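Local coordinates for protein thiamine-monophosphate kinase (Stenotrophomonas maltophilia, PDB 6XEP) that probably catalyses the ATP-dependent phosphorylation of thiamine monophosphate to thiamine diphosphate, the active form of vitamin B1, at residues D193-S196 with L197-R200; H61-V64 with E65-A68. One frame throughout, in Å; residues are numbered along the deposited sequence.

Contact 1 of 2, residues D193-S196 with L197-R200; sequences DYES and LRLR. With EDO (1,2-ethanediol), chain C.
Glu195 lies at the edge of the Arg198 guanidinium; Leu199 CD2 stands 4.0 Å above one face of that guanidinium, displaced toward its rim. The Tyr194 ring has C1 of a bound ethanediol near its plane, at the edge. Carboxylate and guanidinium planes are turned 34° apart. The salt bridge is side-on and uses two nitrogens. Arg198 NE bonds Glu195 OE1 at 2.8 Å, coming from above the carboxylate plane. Arg198 NH2 bonds Glu195 OE2 at 2.9 Å on its syn lone pair. Both side chains leave the helix with CG opposite the backbone N (chi1 179° and -172°). A bend at chi2 of Glu195 and one at chi3 of Arg198 turn the charged ends to meet. Outside partners fix the pair further: Thr189 N bonds Glu195 OE1, and Arg198 NH1 bonds Leu185 O. The pair thus pins the preceding loop to the helix.

The ethanediol, probably from the crystallisation liquor, takes a bond from Asp193 N to its O1 (2.8 Å) and gives one from its O2 to Asp193 OD2 (2.7 Å). The end of Arg200 makes salt bridges with Glu277 and Asp170. Backbone bonds such as Arg198 N to Tyr194 O (2.8 Å) complete an alpha helix, here 192-202, with an i to i+3 salt bridge on its flank.

Contact 2 of 2, residues H61-V64 with E65-A68; sequences HFPV and ETRA
Glu65 folds back beside Pro63, with Glu65 OE1 3.7 Å from Pro63 CB and also near Val64 N. Its CG sits between the backbone N and the carbonyl carbon, and the chain bends again at chi2, which brings the carboxylate round to the proline. The other oxygen, OE2, accepts a hydrogen bond from Trp178 NE1, so the group is tied down from outside the loop.

Thr66 carries most of the contact. Thr66 N donates to Pro63 O at 2.9 Å, closing a type I beta turn from Pro63 to Thr66. The N-H points well at the oxygen (164°), although the nitrogen stands above the carbonyl plane. The loop holding this turn begins at His61, predicted to bind the substrate, whose NE2 bonds Thr131 OG1 of the second subunit. Thr66 OG1 donates to Pro63 O as well, at 2.8 Å, from a position tilted only 20° from the carbonyl plane. One carbonyl oxygen is therefore gripped twice by one residue. With chi1 at -55°, Thr66 OG1 stands next to its own N, and the two donors face the one oxygen together. Thr66 OG1 also touches Pro63 CD, 3.5 Å away. Thr66 CB lies 3.9 Å from Phe62 CD1, and the two side chains meet obliquely. Phe62 and Thr66 both rest on Ile71 of helix 68-85.

Arg67 follows as the N-cap residue of that helix. Ala68, in its first turn, packs against Trp106 and Ala109 of helix 104-120.

Contact 2 comes first along the chain, in the loop between strand 48-57 and helix 68-85. Contact 1 follows within helix 192-202. They belong to the N-terminal and C-terminal parts, respectively, of an AIR synthase-related (PurM-like) protein. The centres of contacts 1 and 2 are about 15 Å apart, and the nearest atoms of contacts 1 and 2 are about 6 Å apart without touching. The loop before helix 192-202 comes close to both: Leu185 is a partner of Arg198 and packs against Pro63. Both contacts also lie near Asp274, a predicted substrate residue, whose side chain is about 8 Å from that of Arg200 and about 7 Å from that of Phe62. This is consistent with a substrate site between the two parts.

Contact 1 of 2, residues D193-S196 with L197-R200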
# COMPACT_ATOMS: atom_id res chain seq x y z
N ASP A 193 -18.59 -29.41 -10.76
CA ASP A 193 -19.37 -28.26 -10.29
C ASP A 193 -18.80 -27.71 -8.99
O ASP A 193 -18.76 -26.49 -8.81
CB ASP A 193 -20.84 -28.59 -10.10
CG ASP A 193 -21.53 -28.95 -11.40
OD1 ASP A 193 -21.10 -28.46 -12.46
OD2 ASP A 193 -22.49 -29.74 -11.35
N TYR A 194 -18.35 -28.59 -8.08
CA TYR A 194 -17.73 -28.08 -6.86
C TYR A 194 -16.44 -27.34 -7.18
O TYR A 194 -16.16 -26.28 -6.61
CB TYR A 194 -17.44 -29.22 -5.88
CG TYR A 194 -18.66 -29.76 -5.21
CD1 TYR A 194 -19.07 -29.26 -3.97
CD2 TYR A 194 -19.42 -30.76 -5.80
CE1 TYR A 194 -20.21 -29.75 -3.35
CE2 TYR A 194 -20.56 -31.25 -5.18
CZ TYR A 194 -20.94 -30.75 -3.96
OH TYR A 194 -22.07 -31.23 -3.34
N GLU A 195 -15.64 -27.89 -8.09
CA GLU A 195 -14.38 -27.25 -8.42
C GLU A 195 -14.60 -25.89 -9.07
O GLU A 195 -13.83 -24.95 -8.83
CB GLU A 195 -13.55 -28.20 -9.30
CG GLU A 195 -12.21 -27.64 -9.72
CD GLU A 195 -11.21 -27.51 -8.57
OE1 GLU A 195 -11.52 -27.89 -7.42
OE2 GLU A 195 -10.09 -27.02 -8.84
N SER A 196 -15.66 -25.76 -9.89
CA SER A 196 -15.96 -24.47 -10.51
C SER A 196 -16.25 -23.42 -9.45
O SER A 196 -15.70 -22.31 -9.50
CB SER A 196 -17.15 -24.61 -11.46
OG SER A 196 -16.90 -25.52 -12.53
N LEU A 197 -17.13 -23.75 -8.49
CA LEU A 197 -17.44 -22.80 -7.43
C LEU A 197 -16.20 -22.52 -6.59
O LEU A 197 -15.96 -21.38 -6.21
CB LEU A 197 -18.58 -23.32 -6.55
CG LEU A 197 -19.94 -23.50 -7.23
CD1 LEU A 197 -21.02 -23.89 -6.23
CD2 LEU A 197 -20.34 -22.25 -8.00
N ARG A 198 -15.41 -23.57 -6.29
CA ARG A 198 -14.23 -23.38 -5.46
C ARG A 198 -13.30 -22.34 -6.06
O ARG A 198 -12.81 -21.45 -5.36
CB ARG A 198 -13.48 -24.71 -5.27
CG ARG A 198 -12.34 -24.64 -4.24
CD ARG A 198 -11.55 -25.95 -4.12
NE ARG A 198 -10.69 -26.23 -5.28
CZ ARG A 198 -9.39 -25.96 -5.34
NH1 ARG A 198 -8.76 -25.41 -4.30
NH2 ARG A 198 -8.69 -26.25 -6.43
N LEU A 199 -13.07 -22.41 -7.37
CA LEU A 199 -12.15 -21.47 -8.01
C LEU A 199 -12.76 -20.08 -8.21
O LEU A 199 -12.01 -19.11 -8.34
CB LEU A 199 -11.68 -22.05 -9.34
CG LEU A 199 -10.73 -23.24 -9.19
CD1 LEU A 199 -10.25 -23.71 -10.54
CD2 LEU A 199 -9.57 -22.85 -8.33
N ARG A 200 -14.08 -19.96 -8.25
CA ARG A 200 -14.67 -18.62 -8.26
C ARG A 200 -14.46 -17.91 -6.93
O ARG A 200 -14.28 -16.68 -6.90
CB ARG A 200 -16.15 -18.69 -8.61
CG ARG A 200 -16.41 -19.11 -10.05
CD ARG A 200 -16.13 -17.97 -11.02
NE ARG A 200 -17.21 -16.98 -11.03
CZ ARG A 200 -17.06 -15.72 -11.44
NH1 ARG A 200 -15.87 -15.30 -11.86
NH2 ARG A 200 -18.11 -14.89 -11.43
C1 EDO C . -20.14 -32.00 -9.42
O1 EDO C . -20.00 -31.88 -10.85
C2 EDO C . -21.51 -32.55 -9.02
O2 EDO C . -22.59 -31.71 -9.47

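Contact 2 of 2, residues H61-V64 with E65-A68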
# COMPACT_ATOMS: atom_id res chain seq x y z
N HIS A 61 -10.69 -12.27 5.12
CA HIS A 61 -10.98 -12.19 3.70
C HIS A 61 -10.73 -13.50 2.98
O HIS A 61 -11.09 -13.63 1.80
CB HIS A 61 -10.14 -11.06 3.06
CG HIS A 61 -10.34 -9.73 3.72
ND1 HIS A 61 -9.63 -9.33 4.83
CD2 HIS A 61 -11.22 -8.74 3.47
CE1 HIS A 61 -10.05 -8.14 5.22
NE2 HIS A 61 -11.00 -7.75 4.40
N PHE A 62 -10.12 -14.47 3.66
CA PHE A 62 -9.92 -15.79 3.08
C PHE A 62 -9.84 -16.79 4.22
O PHE A 62 -9.26 -16.46 5.28
CB PHE A 62 -8.68 -15.89 2.19
CG PHE A 62 -7.37 -15.47 2.86
CD1 PHE A 62 -6.57 -16.41 3.50
CD2 PHE A 62 -6.94 -14.15 2.78
CE1 PHE A 62 -5.36 -16.03 4.09
CE2 PHE A 62 -5.74 -13.76 3.37
CZ PHE A 62 -4.94 -14.71 4.02
N PRO A 63 -10.44 -17.96 4.08
CA PRO A 63 -10.29 -18.99 5.12
C PRO A 63 -8.82 -19.33 5.32
O PRO A 63 -8.00 -19.24 4.41
CB PRO A 63 -11.08 -20.18 4.56
CG PRO A 63 -12.12 -19.53 3.66
CD PRO A 63 -11.42 -18.33 3.04
N VAL A 64 -8.48 -19.70 6.56
CA VAL A 64 -7.07 -19.88 6.89
C VAL A 64 -6.44 -20.98 6.05
O VAL A 64 -5.26 -20.90 5.70
CB VAL A 64 -6.91 -20.14 8.40
CG1 VAL A 64 -5.47 -20.53 8.72
CG2 VAL A 64 -7.30 -18.90 9.19
N GLU A 65 -7.22 -21.97 5.64
CA GLU A 65 -6.66 -23.06 4.86
C GLU A 65 -6.45 -22.69 3.38
O GLU A 65 -5.96 -23.53 2.64
CB GLU A 65 -7.55 -24.29 4.95
CG GLU A 65 -8.95 -24.04 4.46
CD GLU A 65 -9.95 -23.89 5.59
OE1 GLU A 65 -9.78 -23.01 6.50
OE2 GLU A 65 -10.91 -24.69 5.57
N THR A 66 -6.79 -21.47 2.96
CA THR A 66 -6.53 -21.07 1.57
C THR A 66 -5.04 -21.23 1.26
O THR A 66 -4.18 -20.82 2.04
CB THR A 66 -6.96 -19.62 1.32
OG1 THR A 66 -8.34 -19.44 1.68
CG2 THR A 66 -6.78 -19.27 -0.18
N ARG A 67 -4.74 -21.84 0.11
CA ARG A 67 -3.35 -22.08 -0.25
C ARG A 67 -2.66 -20.81 -0.72
O ARG A 67 -3.29 -19.87 -1.20
CB ARG A 67 -3.27 -23.14 -1.35
CG ARG A 67 -3.76 -24.53 -0.92
CD ARG A 67 -2.84 -25.18 0.05
NE ARG A 67 -1.56 -25.51 -0.58
CZ ARG A 67 -1.34 -26.61 -1.29
NH1 ARG A 67 -2.31 -27.50 -1.47
NH2 ARG A 67 -0.14 -26.82 -1.82
N ALA A 68 -1.32 -20.79 -0.59
CA ALA A 68 -0.53 -19.61 -0.92
C ALA A 68 -0.79 -19.09 -2.33
O ALA A 68 -0.94 -17.88 -2.55
CB ALA A 68 0.96 -19.93 -0.74